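Local coordinates for AOC_like domain-containing protein (Frankia sp. Cc1.17, PDB 7DVI) that catalyses an exo-selective intermolecular Diels-Alder reaction on non-natural substrates, as a small beta-barrel protein of the allene oxide cyclase-like family, at residues T84-D89 with V114-V119; E88-F91 with I96-A99. All coordinates share one frame; numbering follows the deposited sequence. Where two conformers were deposited one is given.

Contact 1 of 2, residues T84-D89 with V114-V119; sequences TYYSED and VGYPAV. With EDO (1,2-ethanediol), chain R.
With chi1 of 32° on Y116, well short of a staggered value, and of 64° on E88, both side chains rise with CG between the backbone N and the carbonyl carbon, and the phenol meets the carboxylate. Y116 OH donates to E88 OE2 at 2.7 Å, approaching from above the carboxylate plane, while OE2 lies at the edge of the phenol ring. The two side chains cross at about a right angle. E88 OE2 also takes a salt bridge from R132, and OE1 a hydrogen bond from T67, so the buried carboxylate is gripped at both oxygens. Beside it, Y86 touches Y116 CE2 through CB at 3.5 Å; the two rings are nearly parallel (16°) but slid apart, with little overlap. A phenylalanine in place of Y116 would probably leave E88 OE2 without its phenolic donor, the carboxylate held less firmly on that side. Y86 OH meets O1 of an ethanediol, probably from the crystallisation liquor, at a separation too short to be taken at face value; Q32 also holds the diol. Strands 82-92 and 114-121 are not neighbours in the sheet, so these side chains meet inside the barrel, forming part of the polar and aromatic interior of an allene oxide cyclase-like beta-barrel.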
loop_
_atom_site.group_PDB
_atom_site.type_symbol
_atom_site.label_atom_id
_atom_site.label_comp_id
_atom_site.label_asym_id
_atom_site.label_seq_id
_atom_site.Cartn_x
_atom_site.Cartn_y
_atom_site.Cartn_z
ATOM N N THR A 84 2.453 1.395 11.452
ATOM C CA THR A 84 2.436 -0.026 11.820
ATOM C C THR A 84 2.092 -0.826 10.547
ATOM O O THR A 84 1.069 -0.503 9.897
ATOM C CB THR A 84 1.429 -0.216 12.968
ATOM O OG1 THR A 84 1.780 0.670 14.036
ATOM C CG2 THR A 84 1.436 -1.614 13.527
ATOM N N TYR A 85 2.885 -1.851 10.254
ATOM C CA TYR A 85 2.717 -2.668 9.026
ATOM C C TYR A 85 2.117 -4.004 9.392
ATOM O O TYR A 85 2.763 -4.762 10.134
ATOM C CB TYR A 85 4.021 -2.816 8.257
ATOM C CG TYR A 85 3.775 -3.204 6.814
ATOM C CD1 TYR A 85 3.479 -2.229 5.885
ATOM C CD2 TYR A 85 3.720 -4.538 6.423
ATOM C CE1 TYR A 85 3.224 -2.554 4.567
ATOM C CE2 TYR A 85 3.482 -4.881 5.096
ATOM C CZ TYR A 85 3.220 -3.882 4.177
ATOM O OH TYR A 85 2.931 -4.184 2.876
ATOM N N TYR A 86 0.939 -4.271 8.815
ATOM C CA TYR A 86 0.139 -5.494 9.014
ATOM C C TYR A 86 0.229 -6.367 7.742
ATOM O O TYR A 86 0.250 -5.845 6.591
ATOM C CB TYR A 86 -1.329 -5.143 9.247
ATOM C CG TYR A 86 -1.631 -4.555 10.586
ATOM C CD1 TYR A 86 -1.430 -3.202 10.823
ATOM C CD2 TYR A 86 -2.160 -5.334 11.612
ATOM C CE1 TYR A 86 -1.691 -2.647 12.062
ATOM C CE2 TYR A 86 -2.473 -4.764 12.849
ATOM C CZ TYR A 86 -2.192 -3.434 13.081
ATOM O OH TYR A 86 -2.462 -2.870 14.295
ATOM N N SER A 87 0.320 -7.661 7.959
ATOM C CA SER A 87 0.250 -8.705 6.911
ATOM C C SER A 87 -0.578 -9.871 7.430
ATOM O O SER A 87 -0.220 -10.391 8.532
ATOM C CB SER A 87 1.615 -9.177 6.541
ATOM O OG SER A 87 1.575 -9.803 5.285
ATOM N N GLU A 88 -1.554 -10.316 6.643
ATOM C CA GLU A 88 -2.380 -11.454 7.058
ATOM C C GLU A 88 -2.934 -12.236 5.845
ATOM O O GLU A 88 -3.050 -11.687 4.737
ATOM C CB GLU A 88 -3.536 -10.974 7.932
ATOM C CG GLU A 88 -4.498 -10.096 7.233
ATOM C CD GLU A 88 -5.422 -9.341 8.150
ATOM O OE1 GLU A 88 -5.924 -9.970 9.138
ATOM O OE2 GLU A 88 -5.736 -8.181 7.786
ATOM N N ASP A 89 -3.410 -13.422 6.152
ATOM C CA ASP A 89 -4.173 -14.283 5.203
ATOM C C ASP A 89 -5.513 -14.662 5.852
ATOM O O ASP A 89 -5.496 -15.174 6.989
ATOM C CB ASP A 89 -3.304 -15.457 4.826
ATOM C CG ASP A 89 -1.999 -14.992 4.210
ATOM O OD1 ASP A 89 -2.059 -14.411 3.127
ATOM O OD2 ASP A 89 -0.945 -15.176 4.860
ATOM N N VAL A 114 -9.385 1.513 10.513
ATOM C CA VAL A 114 -8.109 1.359 9.773
ATOM C C VAL A 114 -8.315 0.310 8.684
ATOM O O VAL A 114 -9.320 -0.420 8.713
ATOM C CB VAL A 114 -6.971 0.982 10.737
ATOM C CG1 VAL A 114 -6.776 2.051 11.821
ATOM C CG2 VAL A 114 -7.162 -0.394 11.362
ATOM N N GLY A 115 -7.363 0.216 7.776
ATOM C CA GLY A 115 -7.230 -0.964 6.899
ATOM C C GLY A 115 -6.241 -0.720 5.785
ATOM O O GLY A 115 -5.519 0.323 5.798
ATOM N N TYR A 116 -6.205 -1.651 4.829
ATOM C CA TYR A 116 -5.133 -1.686 3.811
ATOM C C TYR A 116 -5.552 -2.618 2.668
ATOM O O TYR A 116 -6.553 -3.351 2.763
ATOM C CB TYR A 116 -3.841 -2.178 4.468
ATOM C CG TYR A 116 -4.073 -3.171 5.580
ATOM C CD1 TYR A 116 -4.400 -4.491 5.342
ATOM C CD2 TYR A 116 -3.984 -2.767 6.905
ATOM C CE1 TYR A 116 -4.653 -5.368 6.387
ATOM C CE2 TYR A 116 -4.250 -3.623 7.946
ATOM C CZ TYR A 116 -4.609 -4.932 7.703
ATOM O OH TYR A 116 -4.839 -5.780 8.775
ATOM N N PRO A 117 -4.802 -2.568 1.558
ATOM C CA PRO A 117 -5.143 -3.346 0.370
ATOM C C PRO A 117 -5.212 -4.856 0.624
ATOM O O PRO A 117 -4.490 -5.414 1.425
ATOM C CB PRO A 117 -4.040 -2.987 -0.643
ATOM C CG PRO A 117 -3.574 -1.609 -0.175
ATOM C CD PRO A 117 -3.654 -1.665 1.330
ATOM N N ALA A 118 -6.071 -5.473 -0.185
ATOM C CA ALA A 118 -6.358 -6.904 -0.165
ATOM C C ALA A 118 -6.510 -7.397 -1.615
ATOM O O ALA A 118 -6.981 -6.630 -2.465
ATOM C CB ALA A 118 -7.601 -7.130 0.646
ATOM N N VAL A 119 -6.069 -8.618 -1.850
ATOM C CA VAL A 119 -6.131 -9.271 -3.186
ATOM C C VAL A 119 -6.720 -10.663 -2.986
ATOM O O VAL A 119 -6.297 -11.404 -2.061
ATOM C CB VAL A 119 -4.756 -9.323 -3.893
ATOM C CG1 VAL A 119 -3.702 -10.058 -3.086
ATOM C CG2 VAL A 119 -4.880 -9.947 -5.289
HETATM C C1 EDO R . -3.422 -5.381 16.647
HETATM O O1 EDO R . -3.653 -4.212 15.929
HETATM C C2 EDO R . -4.312 -6.481 16.197
HETATM O O2 EDO R . -4.433 -7.545 17.142
#

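Contact 2 of 2, residues E88-F91 with I96-A99; sequences EDLF and IIHA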
loop_
_atom_site.group_PDB
_atom_site.type_symbol
_atom_site.label_atom_id
_atom_site.label_comp_id
_atom_site.label_asym_id
_atom_site.label_seq_id
_atom_site.Cartn_x
_atom_site.Cartn_y
_atom_site.Cartn_z
ATOM N N GLU A 88 -1.554 -10.316 6.643
ATOM C CA GLU A 88 -2.380 -11.454 7.058
ATOM C C GLU A 88 -2.934 -12.236 5.845
ATOM O O GLU A 88 -3.050 -11.687 4.737
ATOM C CB GLU A 88 -3.536 -10.974 7.932
ATOM C CG GLU A 88 -4.498 -10.096 7.233
ATOM C CD GLU A 88 -5.422 -9.341 8.150
ATOM O OE1 GLU A 88 -5.924 -9.970 9.138
ATOM O OE2 GLU A 88 -5.736 -8.181 7.786
ATOM N N ASP A 89 -3.410 -13.422 6.152
ATOM C CA ASP A 89 -4.173 -14.283 5.203
ATOM C C ASP A 89 -5.513 -14.662 5.852
ATOM O O ASP A 89 -5.496 -15.174 6.989
ATOM C CB ASP A 89 -3.304 -15.457 4.826
ATOM C CG ASP A 89 -1.999 -14.992 4.210
ATOM O OD1 ASP A 89 -2.059 -14.411 3.127
ATOM O OD2 ASP A 89 -0.945 -15.176 4.860
ATOM N N LEU A 90 -6.603 -14.406 5.125
ATOM C CA LEU A 90 -7.999 -14.702 5.524
ATOM C C LEU A 90 -8.476 -15.925 4.731
ATOM O O LEU A 90 -8.318 -15.936 3.477
ATOM C CB LEU A 90 -8.842 -13.463 5.263
ATOM C CG LEU A 90 -8.359 -12.204 5.999
ATOM C CD1 LEU A 90 -7.582 -11.286 5.062
ATOM C CD2 LEU A 90 -9.519 -11.440 6.618
ATOM N N PHE A 91 -8.859 -16.965 5.465
ATOM C CA PHE A 91 -9.370 -18.253 4.934
ATOM C C PHE A 91 -10.871 -18.271 5.236
ATOM O O PHE A 91 -11.236 -18.398 6.413
ATOM C CB PHE A 91 -8.587 -19.371 5.606
ATOM C CG PHE A 91 -7.146 -19.409 5.180
ATOM C CD1 PHE A 91 -6.746 -20.126 4.064
ATOM C CD2 PHE A 91 -6.187 -18.683 5.897
ATOM C CE1 PHE A 91 -5.417 -20.156 3.672
ATOM C CE2 PHE A 91 -4.856 -18.737 5.529
ATOM C CZ PHE A 91 -4.471 -19.442 4.399
ATOM N N ILE A 96 -10.191 -17.165 -0.358
ATOM C CA ILE A 96 -8.926 -16.851 0.394
ATOM C C ILE A 96 -8.474 -15.484 -0.081
ATOM O O ILE A 96 -8.605 -15.216 -1.271
ATOM C CB ILE A 96 -7.838 -17.918 0.206
ATOM C CG1 ILE A 96 -8.304 -19.278 0.750
ATOM C CG2 ILE A 96 -6.501 -17.503 0.854
ATOM C CD1 ILE A 96 -7.363 -20.428 0.424
ATOM N N ILE A 97 -8.001 -14.652 0.866
ATOM C CA ILE A 97 -7.576 -13.247 0.629
ATOM C C ILE A 97 -6.217 -13.030 1.327
ATOM O O ILE A 97 -6.046 -13.502 2.480
ATOM C CB ILE A 97 -8.616 -12.253 1.152
ATOM C CG1 ILE A 97 -9.955 -12.402 0.431
ATOM C CG2 ILE A 97 -8.093 -10.808 1.088
ATOM C CD1 ILE A 97 -11.092 -11.710 1.139
ATOM N N HIS A 98 -5.293 -12.384 0.624
ATOM C CA HIS A 98 -4.051 -11.845 1.236
ATOM C C HIS A 98 -4.221 -10.343 1.406
ATOM O O HIS A 98 -4.601 -9.656 0.441
ATOM C CB HIS A 98 -2.789 -12.201 0.441
ATOM C CG HIS A 98 -1.596 -11.558 1.043
ATOM N ND1 HIS A 98 -1.140 -11.948 2.265
ATOM C CD2 HIS A 98 -0.877 -10.468 0.677
ATOM C CE1 HIS A 98 -0.125 -11.170 2.621
ATOM N NE2 HIS A 98 0.055 -10.250 1.658
ATOM N N ALA A 99 -3.945 -9.829 2.623
ATOM C CA ALA A 99 -4.082 -8.391 2.904
ATOM C C ALA A 99 -2.835 -7.913 3.696
ATOM O O ALA A 99 -2.303 -8.680 4.509
ATOM C CB ALA A 99 -5.383 -8.118 3.636
#
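L90 and I97 face each other as a hydrogen-bonded pair in an antiparallel beta hairpin, formed by strands 82-92 and 95-104 of the barrel wall. L90 N gives its hydrogen to I97 O at 2.9 Å, and I97 N returns one to L90 O. The same pair of backbone hydrogen bonds recurs at E88 and A99, where A99 N to E88 O is almost straight, with an N-H...O angle of 178°. At the non-hydrogen-bonded positions between and beyond them, the CA-H groups of D89 and I96 point at I97 O and L90 O respectively.

The side chains divide between the two faces of the sheet. On the face of L90, I97 and A99, L90 reaches across with CD1, which lies 4.0 Å from I97 CG2 and nearly as close to A99 CB. T67 flanks L90 from strand 63-76, and A118 of strand 114-121 backs both I97 and A99, so this apolar patch spans four adjoining strands. On the other face, the I96 side chain lies obliquely against the F91 ring, its CD1 3.7 Å from F91 CD1; I66 adds to the packing on F91, and L121 to that on I96.

The polar pair on this second face is D89 and H98. H98 ND1 donates to D89 OD1 at 2.8 Å, the oxygen lying close to the imidazole plane while the donor sits 35° out of the carboxylate plane. CG of H98 stands anti to its own backbone N (chi1 176°), which directs the imidazole toward the carboxylate of D89. With both ring nitrogens donating to carboxylates, the imidazole is likely to carry a positive charge, and its rotation is fixed from two sides: beyond ND1, H98 NE2 is hydrogen-bonded to E100 OE1.

In the fold
Following the chain from the N terminus, strand 82-92 comes first and serves both contacts, which share E88 and D89. It turns at once into strand 95-104, and contact 2 (88-91 with 96-99) closes this tight hairpin, a link between neighbours in the wall. The chain then runs through helix 105-109 into strand 114-121, where contact 1 (84-89 with 114-119) closes a longer loop. Contact 2's loop nests inside it. Contact 1 reaches over the intervening strand 95-104, through the barrel interior, whereas contact 2 follows the sheet. V119 N probably hydrogen-bonds to H98 O, joining strand 114-121 to the hairpin, so three consecutive strands are tied together.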